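Local structure of pullulanase (Klebsiella oxytoca, 2YOC) at residues K672-L676 / N711-I717; D722-D726 / Y800-G805; A739-Q744 / S831-Q836; S874-D878 / P903-D908. The protein hydrolyses the alpha-1,6-glucosidic linkages of pullulan and related branched dextrins, and is probably exported by a type 2 secretion system. All coordinates share one frame. Residue numbers count along the deposited sequence, not the author numbering.

Contact 1: residues K672-L676 / N711-I717; sequences KAQIL and NLKGTGI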
loop_
_atom_site.group_PDB
_atom_site.type_symbol
_atom_site.label_atom_id
_atom_site.label_comp_id
_atom_site.label_asym_id
_atom_site.label_seq_id
_atom_site.Cartn_x
_atom_site.Cartn_y
_atom_site.Cartn_z
ATOM N N LYS B 672 -0.119 20.653 24.279
ATOM C CA LYS B 672 1.015 19.808 24.626
ATOM C C LYS B 672 2.030 20.601 25.470
ATOM O O LYS B 672 2.539 20.054 26.457
ATOM C CB LYS B 672 1.677 19.287 23.336
ATOM C CG LYS B 672 3.146 18.855 23.425
ATOM C CD LYS B 672 3.606 18.112 22.145
ATOM C CE LYS B 672 5.100 17.882 22.118
ATOM N NZ LYS B 672 5.572 17.678 20.731
ATOM N N ALA B 673 2.285 21.888 25.129
ATOM C CA ALA B 673 3.262 22.702 25.857
ATOM C C ALA B 673 2.937 22.927 27.345
ATOM O O ALA B 673 3.843 22.959 28.196
ATOM C CB ALA B 673 3.513 24.013 25.151
ATOM N N GLN B 674 1.642 23.023 27.645
ATOM C CA GLN B 674 1.088 23.210 28.978
ATOM C C GLN B 674 1.314 21.898 29.758
ATOM O O GLN B 674 1.983 21.913 30.806
ATOM C CB GLN B 674 -0.411 23.538 28.819
ATOM C CG GLN B 674 -1.082 24.097 30.008
ATOM C CD GLN B 674 -1.745 23.006 30.768
ATOM O OE1 GLN B 674 -2.707 22.389 30.285
ATOM N NE2 GLN B 674 -1.257 22.769 31.987
ATOM N N ILE B 675 0.861 20.751 29.196
ATOM C CA ILE B 675 1.072 19.471 29.881
ATOM C C ILE B 675 2.562 19.257 30.250
ATOM O O ILE B 675 2.858 18.879 31.387
ATOM C CB ILE B 675 0.419 18.258 29.156
ATOM C CG1 ILE B 675 -1.072 18.504 28.839
ATOM C CG2 ILE B 675 0.616 16.965 29.963
ATOM C CD1 ILE B 675 -2.025 18.583 30.056
ATOM N N LEU B 676 3.482 19.572 29.319
ATOM C CA LEU B 676 4.919 19.405 29.552
ATOM C C LEU B 676 5.447 20.387 30.600
ATOM O O LEU B 676 6.234 20.008 31.471
ATOM C CB LEU B 676 5.723 19.466 28.249
ATOM C CG LEU B 676 5.329 18.488 27.131
ATOM C CD1 LEU B 676 6.230 18.629 25.957
ATOM C CD2 LEU B 676 5.332 17.062 27.610
ATOM N N ASN B 711 1.031 13.577 18.990
ATOM C CA ASN B 711 1.902 14.684 19.356
ATOM C C ASN B 711 2.809 14.416 20.555
ATOM O O ASN B 711 3.872 15.034 20.661
ATOM C CB ASN B 711 1.089 15.961 19.543
ATOM C CG ASN B 711 0.428 16.480 18.277
ATOM O OD1 ASN B 711 0.898 16.290 17.166
ATOM N ND2 ASN B 711 -0.665 17.197 18.415
ATOM N N LEU B 712 2.405 13.488 21.447
ATOM C CA LEU B 712 3.161 13.153 22.649
ATOM C C LEU B 712 4.263 12.066 22.509
ATOM O O LEU B 712 4.939 11.763 23.504
ATOM C CB LEU B 712 2.237 12.903 23.836
ATOM C CG LEU B 712 1.394 14.105 24.296
ATOM C CD1 LEU B 712 0.231 13.629 25.132
ATOM C CD2 LEU B 712 2.246 15.150 25.054
ATOM N N LYS B 713 4.494 11.538 21.277
ATOM C CA LYS B 713 5.553 10.557 21.026
ATOM C C LYS B 713 6.883 11.046 21.602
ATOM O O LYS B 713 7.334 12.151 21.281
ATOM C CB LYS B 713 5.700 10.255 19.525
ATOM C CG LYS B 713 6.697 9.132 19.198
ATOM C CD LYS B 713 7.090 9.061 17.728
ATOM C CE LYS B 713 8.090 7.934 17.505
ATOM N NZ LYS B 713 8.361 7.663 16.061
ATOM N N GLY B 714 7.444 10.243 22.509
ATOM C CA GLY B 714 8.718 10.524 23.170
ATOM C C GLY B 714 8.743 11.604 24.243
ATOM O O GLY B 714 9.828 11.923 24.726
ATOM N N THR B 715 7.564 12.182 24.623
ATOM C CA THR B 715 7.474 13.225 25.642
ATOM C C THR B 715 7.541 12.659 27.055
ATOM O O THR B 715 8.028 13.333 27.962
ATOM C CB THR B 715 6.216 14.079 25.493
ATOM O OG1 THR B 715 5.043 13.301 25.760
ATOM C CG2 THR B 715 6.114 14.753 24.152
ATOM N N GLY B 716 7.037 11.452 27.244
ATOM C CA GLY B 716 6.986 10.828 28.557
ATOM C C GLY B 716 5.571 10.764 29.062
ATOM O O GLY B 716 5.254 9.931 29.914
ATOM N N ILE B 717 4.707 11.631 28.525
ATOM C CA ILE B 717 3.292 11.685 28.878
ATOM C C ILE B 717 2.633 10.522 28.187
ATOM O O ILE B 717 2.843 10.323 26.990
ATOM C CB ILE B 717 2.656 13.051 28.461
ATOM C CG1 ILE B 717 3.541 14.263 28.848
ATOM C CG2 ILE B 717 1.227 13.204 28.958
ATOM C CD1 ILE B 717 3.868 14.500 30.371
#
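Lys672 has the most surface buried in this contact, followed by Leu676 and Ile717. Lys672 stands at the start of helix 672-683. Its side chain is fully extended across the loop. NZ donates a hydrogen bond to the backbone, with 3.1 Å from Lys672 NZ to Asn711 O. The methylenes pack on the way: Lys672 CG lies 4.1 Å from Leu712 CD2, and Lys672 CE lies 3.9 Å from Thr715 CG2.

Leu676 sits one helical turn further on. Its CD2 reaches Ile717 CG1 at 3.5 Å and Thr715 CB at 3.8 Å. The helix follows the fourth strand of the (beta/alpha)8 barrel, 661-664, and leads toward the fifth, 690-693. The loop 711-717 runs directly into the sixth, 718-720.

Ile717 closes the apolar patch from the loop side. Its CG2 is 3.9 Å from Ile675 CG2, and both side chains also touch Phe691 of strand 690-693. The loop is held in shape by an ST turn: Ile717 N donates to Thr715 OG1 at 3.2 Å. Thr715 OG1 in turn donates to Leu712 O at 2.7 Å.

Contact 2: residues D722-D726 / Y800-G805; sequences DRLRD and YNGAPG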
loop_
_atom_site.group_PDB
_atom_site.type_symbol
_atom_site.label_atom_id
_atom_site.label_comp_id
_atom_site.label_asym_id
_atom_site.label_seq_id
_atom_site.Cartn_x
_atom_site.Cartn_y
_atom_site.Cartn_z
ATOM N N ASP B 722 -6.599 3.250 22.111
ATOM C CA ASP B 722 -7.881 2.793 21.611
ATOM C C ASP B 722 -7.694 1.700 20.552
ATOM O O ASP B 722 -8.660 1.031 20.192
ATOM C CB ASP B 722 -8.677 3.993 21.053
ATOM C CG ASP B 722 -7.957 4.956 20.118
ATOM O OD1 ASP B 722 -6.707 4.960 20.108
ATOM O OD2 ASP B 722 -8.644 5.759 19.454
ATOM N N ARG B 723 -6.451 1.510 20.077
ATOM C CA ARG B 723 -6.111 0.540 19.052
ATOM C C ARG B 723 -6.354 -0.883 19.484
ATOM O O ARG B 723 -7.103 -1.591 18.813
ATOM C CB ARG B 723 -4.670 0.708 18.577
ATOM C CG ARG B 723 -4.477 1.836 17.591
ATOM C CD ARG B 723 -4.240 3.104 18.324
ATOM N NE ARG B 723 -3.671 4.132 17.477
ATOM C CZ ARG B 723 -4.207 5.329 17.331
ATOM N NH1 ARG B 723 -5.336 5.637 17.950
ATOM N NH2 ARG B 723 -3.610 6.237 16.579
ATOM N N LEU B 724 -5.709 -1.334 20.573
ATOM C CA LEU B 724 -5.901 -2.714 21.045
ATOM C C LEU B 724 -7.322 -2.846 21.576
ATOM O O LEU B 724 -7.991 -3.831 21.267
ATOM C CB LEU B 724 -4.854 -3.083 22.104
ATOM C CG LEU B 724 -4.968 -4.437 22.787
ATOM C CD1 LEU B 724 -3.603 -5.053 22.993
ATOM C CD2 LEU B 724 -5.671 -4.318 24.132
ATOM N N ARG B 725 -7.798 -1.808 22.305
ATOM C CA ARG B 725 -9.112 -1.727 22.926
ATOM C C ARG B 725 -10.196 -2.137 21.989
ATOM O O ARG B 725 -10.917 -3.083 22.281
ATOM C CB ARG B 725 -9.368 -0.322 23.441
ATOM C CG ARG B 725 -10.711 -0.186 24.118
ATOM C CD ARG B 725 -11.116 1.258 24.155
ATOM N NE ARG B 725 -11.538 1.747 22.844
ATOM C CZ ARG B 725 -11.598 3.031 22.511
ATOM N NH1 ARG B 725 -11.199 3.966 23.366
ATOM N NH2 ARG B 725 -12.018 3.389 21.306
ATOM N N ASP B 726 -10.276 -1.468 20.842
ATOM C CA ASP B 726 -11.281 -1.712 19.814
ATOM C C ASP B 726 -11.113 -3.053 19.100
ATOM O O ASP B 726 -12.104 -3.648 18.682
ATOM C CB ASP B 726 -11.311 -0.543 18.821
ATOM C CG ASP B 726 -12.062 0.696 19.297
ATOM O OD1 ASP B 726 -12.726 0.635 20.357
ATOM O OD2 ASP B 726 -12.041 1.696 18.583
ATOM N N TYR B 800 -5.267 2.504 11.638
ATOM C CA TYR B 800 -6.310 2.459 12.652
ATOM C C TYR B 800 -7.323 3.550 12.349
ATOM O O TYR B 800 -7.213 4.670 12.855
ATOM C CB TYR B 800 -5.770 2.558 14.076
ATOM C CG TYR B 800 -6.880 2.652 15.105
ATOM C CD1 TYR B 800 -7.685 1.550 15.399
ATOM C CD2 TYR B 800 -7.119 3.836 15.796
ATOM C CE1 TYR B 800 -8.706 1.633 16.351
ATOM C CE2 TYR B 800 -8.149 3.937 16.731
ATOM C CZ TYR B 800 -8.931 2.831 17.015
ATOM O OH TYR B 800 -9.913 2.935 17.969
ATOM N N ASN B 801 -8.287 3.236 11.480
ATOM C CA ASN B 801 -9.345 4.164 11.054
ATOM C C ASN B 801 -8.787 5.463 10.453
ATOM O O ASN B 801 -9.275 6.562 10.778
ATOM C CB ASN B 801 -10.330 4.477 12.205
ATOM C CG ASN B 801 -10.896 3.304 12.972
ATOM O OD1 ASN B 801 -10.952 2.169 12.489
ATOM N ND2 ASN B 801 -11.397 3.585 14.176
ATOM N N GLY B 802 -7.761 5.330 9.612
ATOM C CA GLY B 802 -7.151 6.481 8.956
ATOM C C GLY B 802 -5.930 7.012 9.671
ATOM O O GLY B 802 -5.108 7.731 9.086
ATOM N N ALA B 803 -5.789 6.634 10.934
ATOM C CA ALA B 803 -4.674 7.033 11.773
ATOM C C ALA B 803 -3.548 5.996 11.788
ATOM O O ALA B 803 -3.808 4.793 11.596
ATOM C CB ALA B 803 -5.170 7.265 13.195
ATOM N N PRO B 804 -2.280 6.437 12.060
ATOM C CA PRO B 804 -1.186 5.472 12.255
ATOM C C PRO B 804 -1.513 4.688 13.532
ATOM O O PRO B 804 -1.823 5.293 14.565
ATOM C CB PRO B 804 0.031 6.377 12.478
ATOM C CG PRO B 804 -0.368 7.686 11.982
ATOM C CD PRO B 804 -1.793 7.803 12.305
ATOM N N GLY B 805 -1.536 3.366 13.427
ATOM C CA GLY B 805 -1.855 2.475 14.541
ATOM C C GLY B 805 -0.912 2.696 15.684
ATOM O O GLY B 805 -1.327 3.174 16.740
#
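Arg723 supplies most of the polar bonding here. Arg723 NE donates to Gly805 O at 2.6 Å, and Arg723 NH2 donates to Pro804 O at 2.9 Å. Both carbonyls lie near the guanidinium plane. The third nitrogen turns back to the preceding residue, where Arg723 NH1 forms a salt bridge with Asp722 OD1 at 2.6 Å. That carboxylate oxygen also accepts from Gln709, and Gly805 O also accepts from Asn779.

Tyr800 OH donates to Asp726 OD2 at 2.5 Å. Asp726 OD1 is paired with Arg725 NE at 3.0 Å, and Arg725 is bonded in addition to Tyr817. The Tyr800 ring lies against the aliphatic part of Arg723, with Arg723 CG 3.9 Å from the ring centroid in a CH-pi contact.

The segment 800-805 is a beta hairpin with a type I' turn from Tyr800 to Ala803. It docks on helix 722-729, which follows barrel strand 718-720. Two backbone carbonyls are thus bound by a buried arginine whose charge is balanced by the neighbouring Asp722.

Contact 3: residues A739-Q744 / S831-Q836; sequences ALRQNQ and SYKASQ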
loop_
_atom_site.group_PDB
_atom_site.type_symbol
_atom_site.label_atom_id
_atom_site.label_comp_id
_atom_site.label_asym_id
_atom_site.label_seq_id
_atom_site.Cartn_x
_atom_site.Cartn_y
_atom_site.Cartn_z
ATOM N N ALA B 739 -25.116 -3.287 15.079
ATOM C CA ALA B 739 -23.654 -3.089 14.976
ATOM C C ALA B 739 -22.957 -3.547 16.277
ATOM O O ALA B 739 -21.853 -4.092 16.231
ATOM C CB ALA B 739 -23.344 -1.630 14.713
ATOM N N LEU B 740 -23.643 -3.377 17.426
ATOM C CA LEU B 740 -23.175 -3.824 18.734
ATOM C C LEU B 740 -22.985 -5.357 18.807
ATOM O O LEU B 740 -22.253 -5.845 19.672
ATOM C CB LEU B 740 -24.122 -3.346 19.844
ATOM C CG LEU B 740 -24.106 -1.852 20.158
ATOM C CD1 LEU B 740 -25.197 -1.502 21.154
ATOM C CD2 LEU B 740 -22.770 -1.422 20.729
ATOM N N ARG B 741 -23.643 -6.105 17.896
ATOM C CA ARG B 741 -23.537 -7.560 17.795
ATOM C C ARG B 741 -22.654 -7.949 16.593
ATOM O O ARG B 741 -21.770 -8.790 16.730
ATOM C CB ARG B 741 -24.933 -8.179 17.696
ATOM C CG ARG B 741 -24.929 -9.677 17.497
ATOM C CD ARG B 741 -26.034 -10.314 18.303
ATOM N NE ARG B 741 -26.027 -11.772 18.187
ATOM C CZ ARG B 741 -25.251 -12.589 18.889
ATOM N NH1 ARG B 741 -24.363 -12.102 19.745
ATOM N NH2 ARG B 741 -25.330 -13.898 18.715
ATOM N N GLN B 742 -22.886 -7.303 15.444
ATOM C CA GLN B 742 -22.180 -7.485 14.175
ATOM C C GLN B 742 -20.681 -7.259 14.244
ATOM O O GLN B 742 -19.953 -7.888 13.475
ATOM C CB GLN B 742 -22.700 -6.473 13.152
ATOM C CG GLN B 742 -23.994 -6.821 12.468
ATOM C CD GLN B 742 -24.104 -5.902 11.293
ATOM O OE1 GLN B 742 -24.053 -4.663 11.421
ATOM N NE2 GLN B 742 -24.158 -6.494 10.114
ATOM N N ASN B 743 -20.234 -6.274 15.049
ATOM C CA ASN B 743 -18.821 -5.913 15.168
ATOM C C ASN B 743 -18.146 -6.679 16.310
ATOM O O ASN B 743 -17.862 -6.111 17.371
ATOM C CB ASN B 743 -18.653 -4.394 15.326
ATOM C CG ASN B 743 -19.333 -3.572 14.264
ATOM O OD1 ASN B 743 -19.268 -3.866 13.063
ATOM N ND2 ASN B 743 -19.997 -2.508 14.682
ATOM N N GLN B 744 -17.892 -7.983 16.076
ATOM C CA GLN B 744 -17.258 -8.875 17.044
ATOM C C GLN B 744 -15.786 -8.502 17.244
ATOM O O GLN B 744 -15.231 -7.742 16.452
ATOM C CB GLN B 744 -17.363 -10.328 16.563
ATOM C CG GLN B 744 -18.758 -10.931 16.583
ATOM C CD GLN B 744 -18.670 -12.406 16.295
ATOM O OE1 GLN B 744 -18.543 -12.831 15.146
ATOM N NE2 GLN B 744 -18.644 -13.217 17.338
ATOM N N SER B 831 -21.547 -10.210 25.988
ATOM C CA SER B 831 -22.976 -10.555 25.932
ATOM C C SER B 831 -23.613 -10.088 24.605
ATOM O O SER B 831 -24.311 -10.870 23.963
ATOM C CB SER B 831 -23.714 -9.995 27.142
ATOM O OG SER B 831 -23.098 -10.451 28.338
ATOM N N TYR B 832 -23.272 -8.881 24.143
ATOM C CA TYR B 832 -23.726 -8.349 22.850
ATOM C C TYR B 832 -23.094 -9.088 21.650
ATOM O O TYR B 832 -23.746 -9.258 20.620
ATOM C CB TYR B 832 -23.283 -6.883 22.703
ATOM C CG TYR B 832 -24.196 -5.801 23.234
ATOM C CD1 TYR B 832 -25.560 -5.811 22.955
ATOM C CD2 TYR B 832 -23.675 -4.677 23.866
ATOM C CE1 TYR B 832 -26.396 -4.781 23.388
ATOM C CE2 TYR B 832 -24.495 -3.630 24.280
ATOM C CZ TYR B 832 -25.856 -3.681 24.037
ATOM O OH TYR B 832 -26.655 -2.645 24.463
ATOM N N LYS B 833 -21.789 -9.444 21.764
ATOM C CA LYS B 833 -20.989 -9.987 20.653
ATOM C C LYS B 833 -20.765 -11.518 20.507
ATOM O O LYS B 833 -20.446 -11.965 19.397
ATOM C CB LYS B 833 -19.657 -9.219 20.533
ATOM C CG LYS B 833 -19.792 -7.807 20.001
ATOM C CD LYS B 833 -18.640 -6.908 20.448
ATOM C CE LYS B 833 -19.068 -5.473 20.647
ATOM N NZ LYS B 833 -19.351 -4.761 19.367
ATOM N N ALA B 834 -20.885 -12.298 21.602
ATOM C CA ALA B 834 -20.642 -13.747 21.577
ATOM C C ALA B 834 -21.712 -14.547 20.842
ATOM O O ALA B 834 -22.896 -14.192 20.900
ATOM C CB ALA B 834 -20.465 -14.284 22.990
ATOM N N SER B 835 -21.291 -15.636 20.158
ATOM C CA SER B 835 -22.201 -16.531 19.427
ATOM C C SER B 835 -23.113 -17.237 20.420
ATOM O O SER B 835 -22.688 -17.509 21.546
ATOM C CB SER B 835 -21.421 -17.562 18.610
ATOM O OG SER B 835 -22.275 -18.447 17.900
ATOM N N GLN B 836 -24.362 -17.530 19.994
ATOM C CA GLN B 836 -25.372 -18.235 20.794
ATOM C C GLN B 836 -24.776 -19.531 21.381
ATOM O O GLN B 836 -25.175 -19.963 22.465
ATOM C CB GLN B 836 -26.628 -18.537 19.938
ATOM C CG GLN B 836 -27.893 -18.854 20.753
ATOM C CD GLN B 836 -29.173 -18.752 19.959
ATOM O OE1 GLN B 836 -29.857 -19.752 19.742
ATOM N NE2 GLN B 836 -29.580 -17.537 19.588
#
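Hydrogen bonds dominate, and they run both ways between a side chain and the opposite backbone. Arg741 NH1 donates to Tyr832 O at 3.0 Å and to Ala834 O at 2.8 Å. In return, Lys833 NZ donates to Leu740 O at 3.1 Å and to Asn743 O at 2.8 Å. A weak bond joins Gln744 NE2 to Lys833 O at 3.0 Å. These carbonyls belong to the ends of helices 739-742 and 826-833, or lie just beyond them.

The apolar packing between the segments is chiefly Leu740 on Tyr832. Leu740 CD1 sits over the ring face, 4.1 Å from the Tyr832 centroid, in a CH-pi contact. The backbones are close as well: Arg741 CA is 3.3 Å from Tyr832 O, a CA-H...O contact.

Of the charged groups, Arg741 NE forms a salt bridge with Glu756. Helix 739-742 lies in the excursion between barrel strands 718-720 and 814-816, and helix 826-833 follows the latter strand. The chemistry implies reciprocal binding: each sends one basic side chain to carbonyls at or just beyond the other helix's end.

Contact 4: residues S874-D878 / P903-D908; sequences SFTRD and PRISDD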
loop_
_atom_site.group_PDB
_atom_site.type_symbol
_atom_site.label_atom_id
_atom_site.label_comp_id
_atom_site.label_asym_id
_atom_site.label_seq_id
_atom_site.Cartn_x
_atom_site.Cartn_y
_atom_site.Cartn_z
ATOM N N SER B 874 -25.918 -4.030 33.087
ATOM C CA SER B 874 -27.107 -4.472 32.366
ATOM C C SER B 874 -27.368 -3.638 31.101
ATOM O O SER B 874 -28.460 -3.113 30.846
ATOM C CB SER B 874 -28.309 -4.789 33.273
ATOM O OG SER B 874 -29.198 -3.719 33.544
ATOM N N PHE B 875 -26.259 -3.509 30.335
ATOM C CA PHE B 875 -26.102 -2.844 29.042
ATOM C C PHE B 875 -26.049 -1.308 29.076
ATOM O O PHE B 875 -26.122 -0.667 28.014
ATOM C CB PHE B 875 -27.061 -3.428 27.976
ATOM C CG PHE B 875 -26.935 -4.929 27.795
ATOM C CD1 PHE B 875 -25.929 -5.470 26.998
ATOM C CD2 PHE B 875 -27.808 -5.801 28.437
ATOM C CE1 PHE B 875 -25.803 -6.852 26.840
ATOM C CE2 PHE B 875 -27.687 -7.185 28.273
ATOM C CZ PHE B 875 -26.695 -7.698 27.466
ATOM N N THR B 876 -25.869 -0.715 30.283
ATOM C CA THR B 876 -25.783 0.739 30.390
ATOM C C THR B 876 -24.500 1.199 29.718
ATOM O O THR B 876 -23.432 0.650 29.999
ATOM C CB THR B 876 -25.888 1.209 31.841
ATOM O OG1 THR B 876 -27.024 0.598 32.430
ATOM C CG2 THR B 876 -26.050 2.713 31.955
ATOM N N ARG B 877 -24.612 2.164 28.799
ATOM C CA ARG B 877 -23.463 2.700 28.089
ATOM C C ARG B 877 -22.795 3.815 28.912
ATOM O O ARG B 877 -21.611 3.690 29.265
ATOM C CB ARG B 877 -23.871 3.140 26.677
ATOM C CG ARG B 877 -22.792 3.872 25.892
ATOM C CD ARG B 877 -23.144 4.004 24.420
ATOM N NE ARG B 877 -24.209 4.977 24.139
ATOM C CZ ARG B 877 -23.995 6.254 23.835
ATOM N NH1 ARG B 877 -22.765 6.753 23.847
ATOM N NH2 ARG B 877 -25.015 7.056 23.561
ATOM N N ASP B 878 -23.554 4.877 29.259
ATOM C CA ASP B 878 -23.015 6.022 30.012
ATOM C C ASP B 878 -23.526 6.106 31.448
ATOM O O ASP B 878 -24.259 7.035 31.789
ATOM C CB ASP B 878 -23.252 7.336 29.245
ATOM C CG ASP B 878 -22.182 8.370 29.493
ATOM O OD1 ASP B 878 -20.988 7.970 29.696
ATOM O OD2 ASP B 878 -22.503 9.572 29.422
ATOM N N PRO B 903 -31.527 -0.592 30.448
ATOM C CA PRO B 903 -30.740 0.624 30.757
ATOM C C PRO B 903 -31.440 1.926 30.330
ATOM O O PRO B 903 -32.524 1.861 29.735
ATOM C CB PRO B 903 -29.437 0.386 30.005
ATOM C CG PRO B 903 -29.798 -0.489 28.870
ATOM C CD PRO B 903 -30.926 -1.360 29.335
ATOM N N ARG B 904 -30.840 3.107 30.635
ATOM C CA ARG B 904 -31.438 4.407 30.301
ATOM C C ARG B 904 -31.884 4.607 28.838
ATOM O O ARG B 904 -31.047 4.602 27.931
ATOM C CB ARG B 904 -30.559 5.575 30.789
ATOM C CG ARG B 904 -30.877 6.096 32.157
ATOM C CD ARG B 904 -31.330 7.541 32.048
ATOM N NE ARG B 904 -31.169 8.298 33.287
ATOM C CZ ARG B 904 -31.326 9.615 33.383
ATOM N NH1 ARG B 904 -31.664 10.331 32.314
ATOM N NH2 ARG B 904 -31.175 10.224 34.551
ATOM N N ILE B 905 -33.219 4.768 28.634
ATOM C CA ILE B 905 -33.915 5.001 27.347
ATOM C C ILE B 905 -33.271 6.082 26.519
ATOM O O ILE B 905 -33.152 5.940 25.301
ATOM C CB ILE B 905 -35.417 5.371 27.482
ATOM C CG1 ILE B 905 -35.832 5.939 28.877
ATOM C CG2 ILE B 905 -36.304 4.242 27.009
ATOM C CD1 ILE B 905 -34.960 7.193 29.596
ATOM N N SER B 906 -32.914 7.190 27.178
ATOM C CA SER B 906 -32.317 8.356 26.563
ATOM C C SER B 906 -31.081 8.006 25.758
ATOM O O SER B 906 -30.944 8.471 24.615
ATOM C CB SER B 906 -31.992 9.406 27.621
ATOM O OG SER B 906 -31.738 8.814 28.881
ATOM N N ASP B 907 -30.221 7.134 26.318
ATOM C CA ASP B 907 -28.966 6.803 25.663
ATOM C C ASP B 907 -28.784 5.373 25.137
ATOM O O ASP B 907 -27.925 5.141 24.272
ATOM C CB ASP B 907 -27.773 7.405 26.429
ATOM C CG ASP B 907 -27.046 6.605 27.488
ATOM O OD1 ASP B 907 -27.537 6.576 28.653
ATOM O OD2 ASP B 907 -25.914 6.124 27.200
ATOM N N ASP B 908 -29.647 4.442 25.584
ATOM C CA ASP B 908 -29.611 3.030 25.186
ATOM C C ASP B 908 -30.930 2.464 24.576
ATOM O O ASP B 908 -30.970 1.284 24.212
ATOM C CB ASP B 908 -29.112 2.155 26.351
ATOM C CG ASP B 908 -27.608 2.112 26.496
ATOM O OD1 ASP B 908 -26.958 1.413 25.695
ATOM O OD2 ASP B 908 -27.091 2.705 27.464
#
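This is a contact of a loop against a short helix and the proline before it, in which two neighbouring aspartates and that proline meet an irregular backbone. Segment 874-878 lies in the loop after strand 860-864, the last strand of the (beta/alpha)8 barrel. Segment 903-908 ends in the short helix 905-908, with Arg904 at its N-cap position.

The main bond is from Arg877 N to Asp908 OD2, 2.9 Å. A weaker one runs from Asp878 N to Asp907 OD2, 3.4 Å. Asp907 OD2 also lies over one face of the Arg877 guanidinium, 3.7 Å from Arg877 NE. This is a long salt bridge of charges only, since no N-H points at the oxygen.

Pro903 packs against the other part of the loop. Pro903 CD is 3.4 Å from Ser874 O, and Pro903 CB is 3.4 Å from Thr876 OG1. Pro903 CG is 4.1 Å from Phe875 CB. The Phe875 ring itself leads away from this segment and meets Tyr832 and Tyr898. Thr876 OG1 bonds to Lys873 O, and Ser874 OG to Gly901 O. The two carboxylates thus bind consecutive backbone amides of a loop without regular structure, and the arginine adds only a weak electrostatic pull.

In the fold
Along the chain, contact 1 closes before the others open, contacts 2 and 3 interleave, and contact 4 comes last. The segments of contacts 1 to 3 lie between strands of the eight-stranded parallel barrel; both segments of contact 4 follow its last strand. Strand 718-720 follows contact 1 and leads straight into helix 722-729 of contact 2. Helix 739-742 of contact 3 is the next helix. Centres of contacts 2 and 3 are about 20 Å apart, as are those of 1 and 2. Contacts 3 and 4 are nearest, about 17 Å between centres, and touch: Tyr832 CZ lies 3.5 Å from Phe875 CD1. Contacts 1 and 4 lie about 35 Å apart on opposite sides of the chain's centre. Contacts 1 to 3 thus tie barrel excursions together.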